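Local coordinates for protein ADP/ATP-dependent NAD(P)H-hydrate dehydratase (Bacillus subtilis, PDB 3RPZ) that probably dehydrates hydrated NAD(P)H back to NAD(P)H at the expense of ADP or ATP, and binds hydrated NADPH, at residues A[121-135]-A[141-155]. Numbering follows the deposited sequence. Where two conformers were deposited one is given.
Sequences VLTADCPVILDAGAL and PKREGPVILTPHPGE. With NPW (beta-6-hydroxy-1,4,5,6-tetrahydronicotinamide adenine dinucleotide phosphate), chain D.
Arg-143 reaches across to the carbonyls of Leu-122, Ala-124 and Cys-126. Arg-143 NE gives a nearly straight bond to a lone pair of Leu-122 O (2.8 Å, 163° at the hydrogen), close to the guanidinium plane. Arg-143 NH1 and NH2 grip Cys-126 O end-on, at 2.9 and 3.0 Å, with the oxygen tilted from that plane. NH1 also makes a weak bond to Ala-124 O. The chain bends at chi3 (-56°), which turns the group back against the loop. Leu-122 CD2 lies over one face of the guanidinium, toward its rim, and also touches Val-147 CG2, crossing both side chains at about a right angle.

Beyond the loop, strands 128-130 and 147-149 run parallel, with bonds alternating from Val-128 N to Pro-146 O through Thr-150 N to Leu-130 O. In the central sheet of this ribokinase-like fold, 128-130 lies between 101-104 and 147-149. Leu-130 and Leu-149 lie side by side and point the same way, Leu-130 CD1 to Leu-149 CD2 3.7 Å. On the other face Ile-129 meets helix 217-231, and its CG2 approaches Thr-150 CG2.

Past the strands both segments lead to the ligand pocket. Asp-131 CG stands anti to the backbone N (chi1 -173°), and Asp-131 OD1 lies 2.8 Å from Thr-150 OG1. OD2 is bonded to Thr-222. A water donates to both Asp-131 OD1 and Glu-155 OE1, bridging the two carboxylates. The Glu-155 side chain lies about 4 Å from a bound magnesium ion. Leu-135 CD1 packs on Pro-151 CA. Glu-155 OE1 accepts from His-152 N and sits over the centre of the imidazole. NPW C8A lies over the opposite face, and His-152 NE2 donates to the pyrophosphate oxygen OB1 of NPW (2.9 Å).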
loop_
_atom_site.group_PDB
_atom_site.type_symbol
_atom_site.label_atom_id
_atom_site.label_comp_id
_atom_site.label_asym_id
_atom_site.label_seq_id
_atom_site.Cartn_x
_atom_site.Cartn_y
_atom_site.Cartn_z
ATOM N N VAL A 121 7.446 23.577 22.639
ATOM C CA VAL A 121 8.164 22.278 22.674
ATOM C C VAL A 121 9.516 22.416 23.365
ATOM O O VAL A 121 9.909 21.546 24.124
ATOM C CB VAL A 121 8.307 21.770 21.315
ATOM C CG1 VAL A 121 9.449 20.710 21.184
ATOM C CG2 VAL A 121 6.879 21.253 20.831
ATOM N N LEU A 122 10.158 23.562 23.227
ATOM C CA LEU A 122 11.463 23.739 23.861
ATOM C C LEU A 122 11.407 23.814 25.391
ATOM O O LEU A 122 12.425 23.700 26.046
ATOM C CB LEU A 122 12.162 24.964 23.304
ATOM C CG LEU A 122 12.597 24.933 21.844
ATOM C CD1 LEU A 122 13.089 26.213 21.227
ATOM C CD2 LEU A 122 13.691 23.848 21.675
ATOM N N THR A 123 10.231 23.984 25.980
ATOM C CA THR A 123 10.144 23.948 27.414
ATOM C C THR A 123 10.124 22.503 27.928
ATOM O O THR A 123 10.311 22.294 29.116
ATOM C CB THR A 123 8.929 24.757 27.956
ATOM O OG1 THR A 123 7.729 24.039 27.694
ATOM C CG2 THR A 123 8.907 26.141 27.352
ATOM N N ALA A 124 9.949 21.512 27.043
ATOM C CA ALA A 124 10.075 20.078 27.410
ATOM C C ALA A 124 11.529 19.769 27.754
ATOM O O ALA A 124 12.417 20.492 27.363
ATOM C CB ALA A 124 9.586 19.182 26.266
ATOM N N ASP A 125 11.743 18.712 28.523
ATOM C CA ASP A 125 13.093 18.267 28.856
ATOM C C ASP A 125 13.378 17.040 28.007
ATOM O O ASP A 125 13.263 15.887 28.457
ATOM C CB ASP A 125 13.252 17.910 30.340
ATOM C CG ASP A 125 13.104 19.113 31.279
ATOM O OD1 ASP A 125 12.749 18.851 32.435
ATOM O OD2 ASP A 125 13.323 20.285 30.905
ATOM N N CYS A 126 13.737 17.297 26.758
ATOM C CA CYS A 126 14.138 16.243 25.856
ATOM C C CYS A 126 14.849 16.887 24.658
ATOM O O CYS A 126 14.740 18.085 24.437
ATOM C CB CYS A 126 12.920 15.444 25.359
ATOM S SG CYS A 126 11.718 16.448 24.444
ATOM N N PRO A 127 15.619 16.110 23.913
ATOM C CA PRO A 127 16.158 16.589 22.635
ATOM C C PRO A 127 15.009 16.991 21.708
ATOM O O PRO A 127 13.946 16.327 21.667
ATOM C CB PRO A 127 16.868 15.401 22.067
ATOM C CG PRO A 127 17.043 14.459 23.195
ATOM C CD PRO A 127 15.970 14.706 24.168
ATOM N N VAL A 128 15.260 18.024 20.933
ATOM C CA VAL A 128 14.288 18.571 19.972
ATOM C C VAL A 128 14.997 18.778 18.658
ATOM O O VAL A 128 16.096 19.368 18.627
ATOM C CB VAL A 128 13.674 19.874 20.483
ATOM C CG1 VAL A 128 12.808 20.560 19.379
ATOM C CG2 VAL A 128 12.840 19.607 21.743
ATOM N N ILE A 129 14.399 18.312 17.573
ATOM C CA ILE A 129 14.870 18.548 16.220
ATOM C C ILE A 129 13.962 19.536 15.527
ATOM O O ILE A 129 12.729 19.427 15.588
ATOM C CB ILE A 129 14.796 17.255 15.371
ATOM C CG1 ILE A 129 15.600 16.121 16.017
ATOM C CG2 ILE A 129 15.196 17.493 13.929
ATOM C CD1 ILE A 129 15.046 14.707 15.619
ATOM N N LEU A 130 14.561 20.548 14.925
ATOM C CA LEU A 130 13.853 21.538 14.120
ATOM C C LEU A 130 14.321 21.401 12.689
ATOM O O LEU A 130 15.525 21.419 12.401
ATOM C CB LEU A 130 14.083 22.982 14.578
ATOM C CG LEU A 130 13.833 23.245 16.055
ATOM C CD1 LEU A 130 14.064 24.738 16.364
ATOM C CD2 LEU A 130 12.489 22.800 16.540
ATOM N N ASP A 131 13.369 21.285 11.771
ATOM C CA ASP A 131 13.625 21.110 10.357
ATOM C C ASP A 131 12.661 21.945 9.547
ATOM O O ASP A 131 11.586 22.292 10.037
ATOM C CB ASP A 131 13.458 19.616 9.959
ATOM C CG ASP A 131 13.860 19.304 8.559
ATOM O OD1 ASP A 131 14.754 19.970 8.009
ATOM O OD2 ASP A 131 13.226 18.377 7.991
ATOM N N ALA A 132 13.018 22.209 8.312
ATOM C CA ALA A 132 12.018 22.635 7.297
ATOM C C ALA A 132 11.230 23.873 7.746
ATOM O O ALA A 132 11.840 24.900 7.982
ATOM C CB ALA A 132 11.126 21.420 6.919
ATOM N N GLY A 133 9.912 23.793 7.835
ATOM C CA GLY A 133 9.108 24.951 8.189
ATOM C C GLY A 133 9.314 25.483 9.583
ATOM O O GLY A 133 8.875 26.586 9.861
ATOM N N ALA A 134 9.970 24.710 10.460
ATOM C CA ALA A 134 10.344 25.172 11.800
ATOM C C ALA A 134 11.675 25.880 11.850
ATOM O O ALA A 134 12.061 26.370 12.937
ATOM C CB ALA A 134 10.347 24.027 12.806
ATOM N N LEU A 135 12.422 25.943 10.742
ATOM C CA LEU A 135 13.668 26.683 10.698
ATOM C C LEU A 135 13.436 28.151 10.317
ATOM O O LEU A 135 12.829 28.452 9.295
ATOM C CB LEU A 135 14.634 26.010 9.742
ATOM C CG LEU A 135 15.149 24.650 10.208
ATOM C CD1 LEU A 135 15.992 23.950 9.098
ATOM C CD2 LEU A 135 15.971 24.688 11.528
ATOM N N PRO A 141 16.518 29.285 23.709
ATOM C CA PRO A 141 16.657 29.455 25.150
ATOM C C PRO A 141 17.612 28.437 25.762
ATOM O O PRO A 141 17.720 27.304 25.267
ATOM C CB PRO A 141 15.242 29.163 25.641
ATOM C CG PRO A 141 14.692 28.201 24.670
ATOM C CD PRO A 141 15.258 28.606 23.341
ATOM N N LYS A 142 18.258 28.791 26.877
ATOM C CA LYS A 142 19.054 27.809 27.576
ATOM C C LYS A 142 18.101 26.738 28.088
ATOM O O LYS A 142 17.026 27.046 28.611
ATOM C CB LYS A 142 19.819 28.465 28.744
ATOM C CG LYS A 142 20.412 27.477 29.783
ATOM C CD LYS A 142 21.389 26.466 29.238
ATOM C CE LYS A 142 21.631 25.314 30.268
ATOM N NZ LYS A 142 22.241 24.090 29.638
ATOM N N ARG A 143 18.466 25.471 27.863
ATOM C CA ARG A 143 17.671 24.316 28.290
ATOM C C ARG A 143 18.645 23.138 28.409
ATOM O O ARG A 143 19.760 23.203 27.863
ATOM C CB ARG A 143 16.521 24.066 27.277
ATOM C CG ARG A 143 17.040 23.693 25.915
ATOM C CD ARG A 143 16.001 23.618 24.827
ATOM N NE ARG A 143 14.860 22.722 25.067
ATOM C CZ ARG A 143 14.786 21.452 24.642
ATOM N NH1 ARG A 143 13.675 20.750 24.876
ATOM N NH2 ARG A 143 15.799 20.847 24.010
ATOM N N GLU A 144 18.226 22.029 29.002
ATOM C CA GLU A 144 19.184 20.928 29.178
ATOM C C GLU A 144 19.344 20.073 27.900
ATOM O O GLU A 144 20.496 19.723 27.512
ATOM C CB GLU A 144 18.821 20.078 30.401
ATOM C CG GLU A 144 20.026 19.418 31.093
ATOM C CD GLU A 144 21.172 20.388 31.354
ATOM O OE1 GLU A 144 20.922 21.499 31.877
ATOM O OE2 GLU A 144 22.327 20.043 31.022
ATOM N N GLY A 145 18.237 19.773 27.237
ATOM C CA GLY A 145 18.269 18.891 26.098
ATOM C C GLY A 145 18.804 19.590 24.861
ATOM O O GLY A 145 18.668 20.807 24.722
ATOM N N PRO A 146 19.468 18.835 23.989
ATOM C CA PRO A 146 20.012 19.463 22.793
ATOM C C PRO A 146 18.906 19.930 21.842
ATOM O O PRO A 146 17.807 19.337 21.830
ATOM C CB PRO A 146 20.837 18.354 22.130
ATOM C CG PRO A 146 20.353 17.083 22.803
ATOM C CD PRO A 146 19.864 17.409 24.106
ATOM N N VAL A 147 19.211 20.965 21.075
ATOM C CA VAL A 147 18.392 21.427 19.983
ATOM C C VAL A 147 19.173 21.104 18.725
ATOM O O VAL A 147 20.348 21.505 18.614
ATOM C CB VAL A 147 18.074 22.895 20.090
ATOM C CG1 VAL A 147 17.350 23.416 18.857
ATOM C CG2 VAL A 147 17.282 23.184 21.404
ATOM N N ILE A 148 18.561 20.400 17.787
ATOM C CA ILE A 148 19.225 19.924 16.582
ATOM C C ILE A 148 18.533 20.510 15.378
ATOM O O ILE A 148 17.351 20.227 15.120
ATOM C CB ILE A 148 19.197 18.370 16.532
ATOM C CG1 ILE A 148 19.911 17.751 17.750
ATOM C CG2 ILE A 148 19.742 17.812 15.173
ATOM C CD1 ILE A 148 19.255 16.418 18.183
ATOM N N LEU A 149 19.230 21.405 14.648
ATOM C CA LEU A 149 18.715 22.027 13.454
ATOM C C LEU A 149 19.212 21.280 12.254
ATOM O O LEU A 149 20.400 20.966 12.178
ATOM C CB LEU A 149 19.205 23.489 13.396
ATOM C CG LEU A 149 19.011 24.326 14.678
ATOM C CD1 LEU A 149 19.469 25.760 14.390
ATOM C CD2 LEU A 149 17.544 24.309 15.148
ATOM N N THR A 150 18.355 21.031 11.257
ATOM C CA THR A 150 18.740 20.249 10.093
ATOM C C THR A 150 18.560 20.969 8.744
ATOM O O THR A 150 17.891 20.481 7.858
ATOM C CB THR A 150 18.049 18.877 10.089
ATOM O OG1 THR A 150 16.624 19.050 9.900
ATOM C CG2 THR A 150 18.283 18.086 11.370
ATOM N N PRO A 151 19.153 22.151 8.587
ATOM C CA PRO A 151 19.030 22.883 7.348
ATOM C C PRO A 151 19.792 22.290 6.168
ATOM O O PRO A 151 20.948 21.887 6.284
ATOM C CB PRO A 151 19.617 24.241 7.691
ATOM C CG PRO A 151 20.696 23.912 8.680
ATOM C CD PRO A 151 20.061 22.827 9.521
ATOM N N HIS A 152 19.167 22.372 5.002
ATOM C CA HIS A 152 19.948 22.399 3.777
ATOM C C HIS A 152 20.489 23.807 3.573
ATOM O O HIS A 152 20.163 24.740 4.324
ATOM C CB HIS A 152 19.153 21.862 2.584
ATOM C CG HIS A 152 17.927 22.640 2.243
ATOM N ND1 HIS A 152 17.901 24.020 2.069
ATOM C CD2 HIS A 152 16.685 22.195 1.947
ATOM C CE1 HIS A 152 16.657 24.380 1.761
ATOM N NE2 HIS A 152 15.903 23.287 1.654
ATOM N N PRO A 153 21.362 24.023 2.593
ATOM C CA PRO A 153 21.986 25.355 2.460
ATOM C C PRO A 153 20.989 26.530 2.292
ATOM O O PRO A 153 21.260 27.605 2.762
ATOM C CB PRO A 153 22.914 25.171 1.248
ATOM C CG PRO A 153 23.352 23.771 1.397
ATOM C CD PRO A 153 22.108 23.009 1.843
ATOM N N GLY A 154 19.831 26.312 1.639
ATOM C CA GLY A 154 18.824 27.338 1.518
ATOM C C GLY A 154 18.258 27.720 2.873
ATOM O O GLY A 154 18.040 28.908 3.173
ATOM N N GLU A 155 17.992 26.733 3.704
ATOM C CA GLU A 155 17.477 26.957 5.040
ATOM C C GLU A 155 18.542 27.637 5.901
ATOM O O GLU A 155 18.214 28.476 6.745
ATOM C CB GLU A 155 16.998 25.643 5.667
ATOM C CG GLU A 155 15.683 25.199 5.062
ATOM C CD GLU A 155 15.364 23.745 5.118
ATOM O OE1 GLU A 155 16.251 22.899 5.344
ATOM O OE2 GLU A 155 14.168 23.390 4.865
HETATM P P NPW D . 18.310 26.333 -5.850
HETATM O O1 NPW D . 17.080 27.180 -6.088
HETATM O O2 NPW D . 18.252 24.903 -6.280
HETATM O O3 NPW D . 19.624 26.992 -6.306
HETATM P PA NPW D . 12.915 25.302 0.022
HETATM P PB NPW D . 12.148 22.508 0.288
HETATM C C1A NPW D . 18.240 25.753 -1.986
HETATM C C1B NPW D . 8.590 20.272 2.414
HETATM N N1C NPW D . 8.696 19.082 1.604
HETATM N N1D NPW D . 22.861 23.614 -2.380
HETATM C C2A NPW D . 17.577 25.793 -3.362
HETATM O O2A NPW D . 18.534 26.335 -4.249
HETATM C C2B NPW D . 9.735 20.473 3.414
HETATM O O2B NPW D . 9.635 19.623 4.528
HETATM C C2C NPW D . 7.739 18.205 1.457
HETATM C C2D NPW D . 22.423 24.814 -2.786
HETATM C C3A NPW D . 16.382 26.700 -3.124
HETATM O O3A NPW D . 16.733 28.100 -3.138
HETATM C C3B NPW D . 9.486 21.960 3.740
HETATM O O3B NPW D . 8.450 22.016 4.730
HETATM C C3C NPW D . 7.572 17.161 0.697
HETATM N N3D NPW D . 21.192 25.338 -2.664
HETATM C C4B NPW D . 8.980 22.511 2.399
HETATM O O4B NPW D . 8.627 21.387 1.543
HETATM C C4C NPW D . 8.699 16.889 -0.293
HETATM C C4D NPW D . 20.377 24.496 -2.016
HETATM O O4D NPW D . 17.141 25.806 -1.072
HETATM C C4E NPW D . 15.991 26.305 -1.713
HETATM C C5A NPW D . 20.722 23.191 -1.572
HETATM C C5B NPW D . 10.023 23.357 1.662
HETATM O O5B NPW D . 11.285 22.687 1.638
HETATM C C5C NPW D . 9.476 18.170 -0.536
HETATM C C5E NPW D . 14.943 25.191 -1.685
HETATM O O5E NPW D . 14.441 25.085 -0.358
HETATM C C6C NPW D . 9.929 18.824 0.799
HETATM O O6C NPW D . 10.829 18.010 1.547
HETATM C C6D NPW D . 22.061 22.715 -1.764
HETATM N N6D NPW D . 22.538 21.538 -1.392
HETATM N N7A NPW D . 19.666 22.513 -0.995
HETATM C C7C NPW D . 6.467 16.253 0.805
HETATM N N7C NPW D . 6.430 15.199 0.004
HETATM O O7C NPW D . 5.532 16.489 1.613
HETATM C C8A NPW D . 18.621 23.422 -1.094
HETATM N N9A NPW D . 19.104 24.609 -1.710
HETATM O OA1 NPW D . 12.279 26.357 -0.783
HETATM O OA2 NPW D . 13.059 25.439 1.455
HETATM O OA3 NPW D . 12.176 23.942 -0.414
HETATM O OB1 NPW D . 13.460 22.047 0.741
HETATM O OB2 NPW D . 11.401 21.673 -0.703
HETATM O O HOH W 1 15.161 20.446 5.497
#